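Local coordinates for Lmo1340 protein (Listeria monocytogenes, PDB 4NLM) that is of unknown function but appears to be a surface-anchored lipoprotein built around a YqgU-like six-bladed beta propeller, at residues 102-116 with 127-141. Numbering follows the deposited sequence. Where two conformers were deposited one is given.
Sequences NILLYSAESAEKATM and VASRATKPLTTTFYW
Tyr106, on the inner strand 102-108, brings its phenol to the carbonyl oxygens of Lys133 and Leu135, in the turn that carries the chain from one propeller blade to the next. With CG anti to the backbone N (chi1 179°), the side chain reaches across far enough for OH to lie 2.7 Å from Leu135 O and 3.1 Å from Lys133 O, both within hydrogen-bonding distance. Thr137 OG1 donates to Leu135 O at 2.8 Å, standing well above the carbonyl plane of this acceptor, which the phenol also approaches. Pro134 centres an inverse gamma turn here, and the methyls of Ala108 and Ala114 rest against its CB, small groups suited to a proline ring packed in a turn.

Next to this turn in sequence, the outer strand 127-132 pairs antiparallel with 114-116. Ala114 and Thr132 exchange N-H and C=O, as do Met116 and Arg130; Met116 N to Arg130 O is 2.9 Å. These four bonds satisfy the facing backbone groups of both pairs.

Between the blades the packing is apolar. Phe139 turns an edge to the face of Tyr106 (planes at 66°), takes Leu104 CD2 over one face, 3.8 Å from its centroid, and meets the selenium of Met116, a selenomethionine, at its edge. Leu104 CB also touches Trp141 CZ3 at 3.5 Å, while Trp141 NE1 is hydrogen-bonded to Pro146 O. The chemistry thus implies a division of labour: backbone bonds attach the outermost strand to its blade, aromatic and aliphatic packing joins this blade to the next, and a buried phenol places its hydroxyl by the carbonyls of the connecting turn.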
ATOM      1  N   ASN A 102      -1.571  15.381  -2.593  1.00 11.60           N
ATOM      2  CA  ASN A 102      -0.143  15.462  -2.843  1.00 11.39           C
ATOM      3  C   ASN A 102       0.445  14.123  -3.224  1.00 11.58           C
ATOM      4  O   ASN A 102      -0.138  13.089  -2.984  1.00 11.28           O
ATOM      5  CB  ASN A 102       0.581  15.891  -1.552  1.00 12.35           C
ATOM      6  CG  ASN A 102       0.204  17.281  -1.085  1.00 15.01           C
ATOM      7  OD1 ASN A 102       0.392  18.257  -1.815  1.00 25.88           O
ATOM      8  ND2 ASN A 102      -0.314  17.384   0.101  1.00 14.01           N
ATOM      9  N   ILE A 103       1.650  14.197  -3.760  0.50 11.10           N
ATOM     10  CA  ILE A 103       2.469  13.052  -4.060  0.50 10.25           C
ATOM     11  C   ILE A 103       3.771  13.178  -3.259  0.50 10.56           C
ATOM     12  O   ILE A 103       4.275  14.282  -3.085  0.50 11.71           O
ATOM     13  CB  ILE A 103       2.834  13.027  -5.552  0.50 13.89           C
ATOM     14  CG1 ILE A 103       1.598  12.745  -6.403  0.50 16.18           C
ATOM     15  CG2 ILE A 103       3.902  11.970  -5.833  0.50 14.51           C
ATOM     16  CD1 ILE A 103       1.791  12.992  -7.882  0.50 18.52           C
ATOM     17  N   LEU A 104       4.262  12.050  -2.741  1.00  9.41           N
ATOM     18  CA  LEU A 104       5.612  11.942  -2.228  1.00  9.79           C
ATOM     19  C   LEU A 104       6.445  11.295  -3.314  1.00  9.24           C
ATOM     20  O   LEU A 104       6.077  10.233  -3.841  1.00 10.29           O
ATOM     21  CB  LEU A 104       5.663  11.033  -1.026  1.00 10.75           C
ATOM     22  CG  LEU A 104       7.029  10.527  -0.613  1.00 12.97           C
ATOM     23  CD1 LEU A 104       7.882  11.618  -0.043  1.00 15.26           C
ATOM     24  CD2 LEU A 104       6.891   9.399   0.377  1.00 15.93           C
ATOM     25  N   LEU A 105       7.532  11.952  -3.680  1.00  9.64           N
ATOM     26  CA  LEU A 105       8.489  11.398  -4.614  1.00  9.62           C
ATOM     27  C   LEU A 105       9.821  11.292  -3.913  1.00  9.68           C
ATOM     28  O   LEU A 105      10.362  12.290  -3.420  1.00 11.52           O
ATOM     29  CB  LEU A 105       8.656  12.300  -5.838  1.00 11.36           C
ATOM     30  CG  LEU A 105       9.677  11.833  -6.867  1.00 15.78           C
ATOM     31  CD1 LEU A 105       9.291  10.492  -7.450  1.00 18.13           C
ATOM     32  CD2 LEU A 105       9.796  12.895  -7.938  1.00 18.42           C
ATOM     33  N   TYR A 106      10.355  10.077  -3.874  1.00  9.78           N
ATOM     34  CA  TYR A 106      11.687   9.832  -3.360  1.00 10.02           C
ATOM     35  C   TYR A 106      12.516   9.444  -4.573  1.00 10.24           C
ATOM     36  O   TYR A 106      12.223   8.435  -5.236  1.00 10.52           O
ATOM     37  CB  TYR A 106      11.659   8.737  -2.311  1.00 10.49           C
ATOM     38  CG  TYR A 106      12.991   8.368  -1.696  1.00 10.64           C
ATOM     39  CD1 TYR A 106      13.924   9.336  -1.316  1.00 11.41           C
ATOM     40  CD2 TYR A 106      13.337   7.034  -1.510  1.00 11.72           C
ATOM     41  CE1 TYR A 106      15.113   8.997  -0.732  1.00 13.07           C
ATOM     42  CE2 TYR A 106      14.535   6.698  -0.923  1.00 13.51           C
ATOM     43  CZ  TYR A 106      15.424   7.672  -0.550  1.00 13.61           C
ATOM     44  OH  TYR A 106      16.656   7.334   0.016  1.00 15.79           O
ATOM     45  N   SER A 107      13.523  10.245  -4.889  1.00 10.62           N
ATOM     46  CA  SER A 107      14.299  10.040  -6.075  1.00 11.55           C
ATOM     47  C   SER A 107      15.760  10.411  -5.837  1.00 11.71           C
ATOM     48  O   SER A 107      16.090  11.086  -4.889  1.00 13.34           O
ATOM     49  CB  SER A 107      13.746  10.839  -7.245  1.00 13.52           C
ATOM     50  OG  SER A 107      13.783  12.237  -7.030  1.00 14.73           O
ATOM     51  N   ALA A 108      16.645   9.937  -6.718  1.00 13.06           N
ATOM     52  CA  ALA A 108      18.065  10.186  -6.574  1.00 14.73           C
ATOM     53  C   ALA A 108      18.647  10.823  -7.824  1.00 16.17           C
ATOM     54  O   ALA A 108      18.384  10.405  -8.948  1.00 15.81           O
ATOM     55  CB  ALA A 108      18.817   8.910  -6.238  1.00 18.20           C
ATOM     56  N   GLU A 109      19.427  11.868  -7.604  1.00 17.49           N
ATOM     57  CA  GLU A 109      20.109  12.552  -8.693  1.00 19.68           C
ATOM     58  C   GLU A 109      21.451  11.882  -8.982  1.00 23.00           C
ATOM     59  O   GLU A 109      21.979  11.983 -10.101  1.00 30.07           O
ATOM     60  CB  GLU A 109      20.305  14.034  -8.327  1.00 23.93           C
ATOM     61  CG  GLU A 109      21.290  14.805  -9.195  1.00 31.12           C
ATOM     62  CD  GLU A 109      21.562  16.221  -8.707  1.00 32.89           C
ATOM     63  OE1 GLU A 109      20.644  16.871  -8.162  1.00 38.61           O
ATOM     64  OE2 GLU A 109      22.703  16.699  -8.894  1.00 43.10           O
ATOM     65  N   SER A 110      21.990  11.192  -7.979  1.00 22.67           N
ATOM     66  CA  SER A 110      23.291  10.558  -8.110  1.00 26.71           C
ATOM     67  C   SER A 110      23.498   9.521  -7.017  1.00 30.46           C
ATOM     68  O   SER A 110      22.660   9.367  -6.143  1.00 26.95           O
ATOM     69  CB  SER A 110      24.403  11.618  -8.019  1.00 27.90           C
ATOM     70  OG  SER A 110      24.604  12.069  -6.687  1.00 26.94           O
ATOM     71  N   ALA A 111      24.643   8.840  -7.040  1.00 32.46           N
ATOM     72  CA  ALA A 111      24.965   7.847  -6.013  1.00 32.31           C
ATOM     73  C   ALA A 111      25.161   8.529  -4.641  1.00 28.68           C
ATOM     74  O   ALA A 111      25.144   7.873  -3.604  1.00 38.04           O
ATOM     75  CB  ALA A 111      26.226   7.057  -6.413  1.00 37.59           C
ATOM     76  N   GLU A 112      25.331   9.850  -4.638  0.50 29.36           N
ATOM     77  CA  GLU A 112      25.573  10.588  -3.397  0.50 31.80           C
ATOM     78  C   GLU A 112      24.420  11.481  -2.956  0.50 27.10           C
ATOM     79  O   GLU A 112      24.426  11.994  -1.835  0.50 27.16           O
ATOM     80  CB  GLU A 112      26.819  11.468  -3.556  0.50 31.86           C
ATOM     81  CG  GLU A 112      28.091  10.704  -3.875  0.50 34.69           C
ATOM     82  CD  GLU A 112      28.496   9.777  -2.752  0.50 31.74           C
ATOM     83  OE1 GLU A 112      28.192  10.094  -1.583  0.50 35.04           O
ATOM     84  OE2 GLU A 112      29.127   8.738  -3.038  0.50 48.78           O
ATOM     85  N   LYS A 113      23.423  11.666  -3.814  1.00 24.26           N
ATOM     86  CA  LYS A 113      22.336  12.578  -3.475  1.00 20.66           C
ATOM     87  C   LYS A 113      20.964  12.078  -3.834  1.00 17.47           C
ATOM     88  O   LYS A 113      20.732  11.639  -4.968  1.00 19.38           O
ATOM     89  CB  LYS A 113      22.531  13.912  -4.216  1.00 23.81           C
ATOM     90  CG  LYS A 113      23.798  14.661  -3.834  1.00 27.19           C
ATOM     91  CD  LYS A 113      23.702  16.168  -4.060  1.00 34.96           C
ATOM     92  CE  LYS A 113      24.884  16.877  -3.395  1.00 36.88           C
ATOM     93  NZ  LYS A 113      24.838  18.374  -3.308  1.00 28.88           N
ATOM     94  N   ALA A 114      20.056  12.184  -2.869  1.00 15.79           N
ATOM     95  CA  ALA A 114      18.630  11.830  -3.054  1.00 13.18           C
ATOM     96  C   ALA A 114      17.805  12.904  -2.379  1.00 11.99           C
ATOM     97  O   ALA A 114      18.312  13.689  -1.573  1.00 14.16           O
ATOM     98  CB  ALA A 114      18.310  10.479  -2.453  1.00 13.87           C
ATOM     99  N   THR A 115      16.511  12.933  -2.708  1.00 11.51           N
ATOM    100  CA  THR A 115      15.615  13.937  -2.220  1.00 11.41           C
ATOM    101  C   THR A 115      14.281  13.292  -2.015  1.00 10.55           C
ATOM    102  O   THR A 115      13.838  12.444  -2.813  1.00 12.07           O
ATOM    103  CB  THR A 115      15.456  15.059  -3.281  1.00 14.22           C
ATOM    104  OG1 THR A 115      16.720  15.607  -3.672  1.00 16.67           O
ATOM    105  CG2 THR A 115      14.595  16.158  -2.798  1.00 16.30           C
HETATM  106  N   MSE A 116      13.604  13.729  -0.953  1.00 10.88           N
HETATM  107  CA  MSE A 116      12.189  13.432  -0.742  1.00 11.21           C
HETATM  108  C   MSE A 116      11.477  14.733  -0.988  1.00 10.46           C
HETATM  109  O   MSE A 116      11.790  15.735  -0.348  1.00 12.41           O
HETATM  110  CB  MSE A 116      11.832  12.990   0.646  1.00 15.27           C
HETATM  111  CG  MSE A 116      12.484  11.795   1.237  1.00 17.64           C
HETATM  112 SE   MSE A 116      12.094  11.782   3.193  1.00 22.65          SE
HETATM  113  CE  MSE A 116      13.236  10.192   3.208  1.00 23.26           C
ATOM    114  N   VAL A 127       5.800  21.395  -2.649  1.00 15.15           N
ATOM    115  CA  VAL A 127       5.302  21.855  -1.348  1.00 15.83           C
ATOM    116  C   VAL A 127       6.409  21.829  -0.296  1.00 15.18           C
ATOM    117  O   VAL A 127       6.484  22.695   0.563  1.00 17.76           O
ATOM    118  CB  VAL A 127       4.141  20.923  -0.875  1.00 17.00           C
ATOM    119  CG1 VAL A 127       3.689  21.283   0.530  1.00 20.10           C
ATOM    120  CG2 VAL A 127       3.003  20.966  -1.882  1.00 19.52           C
ATOM    121  N   ALA A 128       7.280  20.830  -0.366  1.00 14.22           N
ATOM    122  CA  ALA A 128       8.349  20.665   0.617  1.00 14.61           C
ATOM    123  C   ALA A 128       9.389  19.710   0.055  1.00 12.80           C
ATOM    124  O   ALA A 128       9.090  18.902  -0.817  1.00 12.86           O
ATOM    125  CB  ALA A 128       7.791  20.124   1.927  1.00 16.10           C
ATOM    126  N   SER A 129      10.594  19.787   0.592  1.00 12.95           N
ATOM    127  CA  SER A 129      11.652  18.935   0.145  1.00 13.21           C
ATOM    128  C   SER A 129      12.724  18.777   1.216  1.00 14.45           C
ATOM    129  O   SER A 129      12.969  19.694   1.986  1.00 17.76           O
ATOM    130  CB  SER A 129      12.273  19.573  -1.104  1.00 20.13           C
ATOM    131  OG  SER A 129      13.240  18.762  -1.718  1.00 22.28           O
ATOM    132  N   ARG A 130      13.385  17.623   1.250  1.00 13.10           N
ATOM    133  CA  ARG A 130      14.544  17.428   2.101  1.00 14.92           C
ATOM    134  C   ARG A 130      15.532  16.553   1.359  1.00 12.43           C
ATOM    135  O   ARG A 130      15.165  15.672   0.600  1.00 14.36           O
ATOM    136  CB  ARG A 130      14.224  16.890   3.504  1.00 18.51           C
ATOM    137  CG  ARG A 130      13.618  15.506   3.570  1.00 19.29           C
ATOM    138  CD  ARG A 130      13.441  15.065   5.025  1.00 23.50           C
ATOM    139  NE  ARG A 130      14.710  14.838   5.724  1.00 25.62           N
ATOM    140  CZ  ARG A 130      15.348  13.673   5.737  1.00 31.89           C
ATOM    141  NH1 ARG A 130      14.847  12.623   5.089  1.00 25.31           N
ATOM    142  NH2 ARG A 130      16.495  13.555   6.388  1.00 32.82           N
ATOM    143  N   ALA A 131      16.801  16.856   1.577  1.00 13.29           N
ATOM    144  CA  ALA A 131      17.907  16.178   0.950  1.00 13.59           C
ATOM    145  C   ALA A 131      18.387  15.059   1.843  1.00 14.05           C
ATOM    146  O   ALA A 131      18.431  15.212   3.066  1.00 17.25           O
ATOM    147  CB  ALA A 131      19.049  17.161   0.694  1.00 16.89           C
ATOM    148  N   THR A 132      18.805  13.964   1.217  1.00 13.26           N
ATOM    149  CA  THR A 132      19.285  12.838   1.967  1.00 13.91           C
ATOM    150  C   THR A 132      20.229  12.023   1.087  1.00 13.36           C
ATOM    151  O   THR A 132      20.677  12.519   0.064  1.00 17.11           O
ATOM    152  CB  THR A 132      18.127  12.030   2.559  1.00 16.59           C
ATOM    153  OG1 THR A 132      18.652  11.083   3.496  1.00 18.01           O
ATOM    154  CG2 THR A 132      17.308  11.342   1.477  1.00 19.51           C
ATOM    155  N   LYS A 133      20.528  10.817   1.521  1.00 16.26           N
ATOM    156  CA  LYS A 133      21.357   9.915   0.733  1.00 16.23           C
ATOM    157  C   LYS A 133      20.460   8.835   0.115  1.00 16.44           C
ATOM    158  O   LYS A 133      19.395   8.549   0.636  1.00 16.02           O
ATOM    159  CB  LYS A 133      22.451   9.288   1.607  1.00 16.35           C
ATOM    160  CG  LYS A 133      23.405  10.293   2.225  1.00 18.16           C
ATOM    161  CD  LYS A 133      24.043  11.192   1.177  1.00 24.73           C
ATOM    162  CE  LYS A 133      24.885  12.288   1.797  1.00 25.01           C
ATOM    163  NZ  LYS A 133      26.110  11.773   2.462  1.00 21.87           N
ATOM    164  N   PRO A 134      20.871   8.249  -1.017  1.00 16.97           N
ATOM    165  CA  PRO A 134      20.013   7.233  -1.648  1.00 17.48           C
ATOM    166  C   PRO A 134      20.087   5.920  -0.908  1.00 17.83           C
ATOM    167  O   PRO A 134      20.928   5.068  -1.194  1.00 28.08           O
ATOM    168  CB  PRO A 134      20.578   7.105  -3.061  1.00 19.89           C
ATOM    169  CG  PRO A 134      21.960   7.632  -2.975  1.00 22.14           C
ATOM    170  CD  PRO A 134      22.061   8.565  -1.824  1.00 18.11           C
ATOM    171  N   LEU A 135      19.205   5.764   0.047  1.00 18.90           N
ATOM    172  CA  LEU A 135      19.142   4.590   0.857  1.00 19.79           C
ATOM    173  C   LEU A 135      17.775   3.961   0.751  1.00 17.70           C
ATOM    174  O   LEU A 135      16.751   4.641   0.541  1.00 17.39           O
ATOM    175  CB  LEU A 135      19.371   4.985   2.299  1.00 24.33           C
ATOM    176  CG  LEU A 135      20.749   5.587   2.534  1.00 28.71           C
ATOM    177  CD1 LEU A 135      20.757   6.187   3.911  1.00 32.74           C
ATOM    178  CD2 LEU A 135      21.868   4.561   2.375  1.00 34.56           C
ATOM    179  N   THR A 136      17.743   2.659   0.984  1.00 18.02           N
ATOM    180  CA  THR A 136      16.467   1.955   0.977  1.00 17.27           C
ATOM    181  C   THR A 136      15.587   2.464   2.078  1.00 15.67           C
ATOM    182  O   THR A 136      15.979   2.450   3.254  1.00 16.40           O
ATOM    183  CB  THR A 136      16.722   0.437   1.136  1.00 22.56           C
ATOM    184  OG1 THR A 136      17.571  -0.014   0.081  1.00 27.57           O
ATOM    185  CG2 THR A 136      15.403  -0.342   1.150  1.00 22.34           C
ATOM    186  N   THR A 137      14.370   2.840   1.693  1.00 15.78           N
ATOM    187  CA  THR A 137      13.454   3.508   2.621  1.00 15.54           C
ATOM    188  C   THR A 137      12.024   3.035   2.392  1.00 15.42           C
ATOM    189  O   THR A 137      11.573   2.884   1.251  1.00 19.03           O
ATOM    190  CB  THR A 137      13.513   5.024   2.384  1.00 15.87           C
ATOM    191  OG1 THR A 137      14.867   5.488   2.467  1.00 15.60           O
ATOM    192  CG2 THR A 137      12.672   5.760   3.399  1.00 14.98           C
ATOM    193  N   THR A 138      11.300   2.878   3.491  1.00 13.70           N
ATOM    194  CA  THR A 138       9.886   2.521   3.435  1.00 12.73           C
ATOM    195  C   THR A 138       9.114   3.664   4.089  1.00 12.84           C
ATOM    196  O   THR A 138       9.455   4.079   5.203  1.00 13.46           O
ATOM    197  CB  THR A 138       9.591   1.181   4.156  1.00 14.59           C
ATOM    198  OG1 THR A 138      10.440   0.173   3.627  1.00 17.74           O
ATOM    199  CG2 THR A 138       8.137   0.766   3.995  1.00 15.44           C
ATOM    200  N   PHE A 139       8.045   4.145   3.445  1.00 11.74           N
ATOM    201  CA  PHE A 139       7.339   5.320   3.879  1.00 12.27           C
ATOM    202  C   PHE A 139       5.936   5.043   4.378  1.00 11.40           C
ATOM    203  O   PHE A 139       5.223   4.270   3.745  1.00 13.05           O
ATOM    204  CB  PHE A 139       7.233   6.337   2.736  1.00 12.49           C
ATOM    205  CG  PHE A 139       8.538   6.871   2.239  1.00 12.63           C
ATOM    206  CD1 PHE A 139       9.227   6.205   1.238  1.00 14.32           C
ATOM    207  CD2 PHE A 139       9.075   8.043   2.741  1.00 13.40           C
ATOM    208  CE1 PHE A 139      10.428   6.685   0.760  1.00 16.60           C
ATOM    209  CE2 PHE A 139      10.283   8.513   2.251  1.00 14.49           C
ATOM    210  CZ  PHE A 139      10.965   7.840   1.250  1.00 14.97           C
ATOM    211  N   TYR A 140       5.497   5.741   5.441  1.00 11.07           N
ATOM    212  CA  TYR A 140       4.180   5.590   6.055  1.00 11.03           C
ATOM    213  C   TYR A 140       3.586   6.973   6.213  1.00 10.48           C
ATOM    214  O   TYR A 140       4.027   7.752   7.069  1.00 10.77           O
ATOM    215  CB  TYR A 140       4.313   4.900   7.403  1.00 12.11           C
ATOM    216  CG  TYR A 140       4.889   3.516   7.279  1.00 12.82           C
ATOM    217  CD1 TYR A 140       4.082   2.434   7.028  1.00 14.42           C
ATOM    218  CD2 TYR A 140       6.242   3.301   7.344  1.00 13.50           C
ATOM    219  CE1 TYR A 140       4.585   1.164   6.895  1.00 15.89           C
ATOM    220  CE2 TYR A 140       6.767   2.033   7.186  1.00 15.68           C
ATOM    221  CZ  TYR A 140       5.920   0.970   6.982  1.00 15.83           C
ATOM    222  OH  TYR A 140       6.397  -0.300   6.821  1.00 18.57           O
ATOM    223  N   TRP A 141       2.584   7.278   5.410  1.00 10.96           N
ATOM    224  CA  TRP A 141       1.978   8.613   5.426  1.00 10.90           C
ATOM    225  C   TRP A 141       0.836   8.628   6.443  1.00 11.79           C
ATOM    226  O   TRP A 141      -0.057   7.815   6.345  1.00 15.51           O
ATOM    227  CB  TRP A 141       1.438   8.939   4.040  1.00 11.93           C
ATOM    228  CG  TRP A 141       1.395  10.403   3.700  1.00 10.81           C
ATOM    229  CD1 TRP A 141       1.069  11.445   4.504  1.00 11.42           C
ATOM    230  CD2 TRP A 141       1.746  10.958   2.422  1.00 10.98           C
ATOM    231  NE1 TRP A 141       1.171  12.595   3.809  1.00 11.66           N
ATOM    232  CE2 TRP A 141       1.598  12.343   2.533  1.00 12.02           C
ATOM    233  CE3 TRP A 141       2.162  10.404   1.188  1.00 10.98           C
ATOM    234  CZ2 TRP A 141       1.870  13.202   1.497  1.00 11.20           C
ATOM    235  CZ3 TRP A 141       2.389  11.250   0.161  1.00 11.63           C
ATOM    236  CH2 TRP A 141       2.291  12.631   0.322  1.00 12.30           C
TER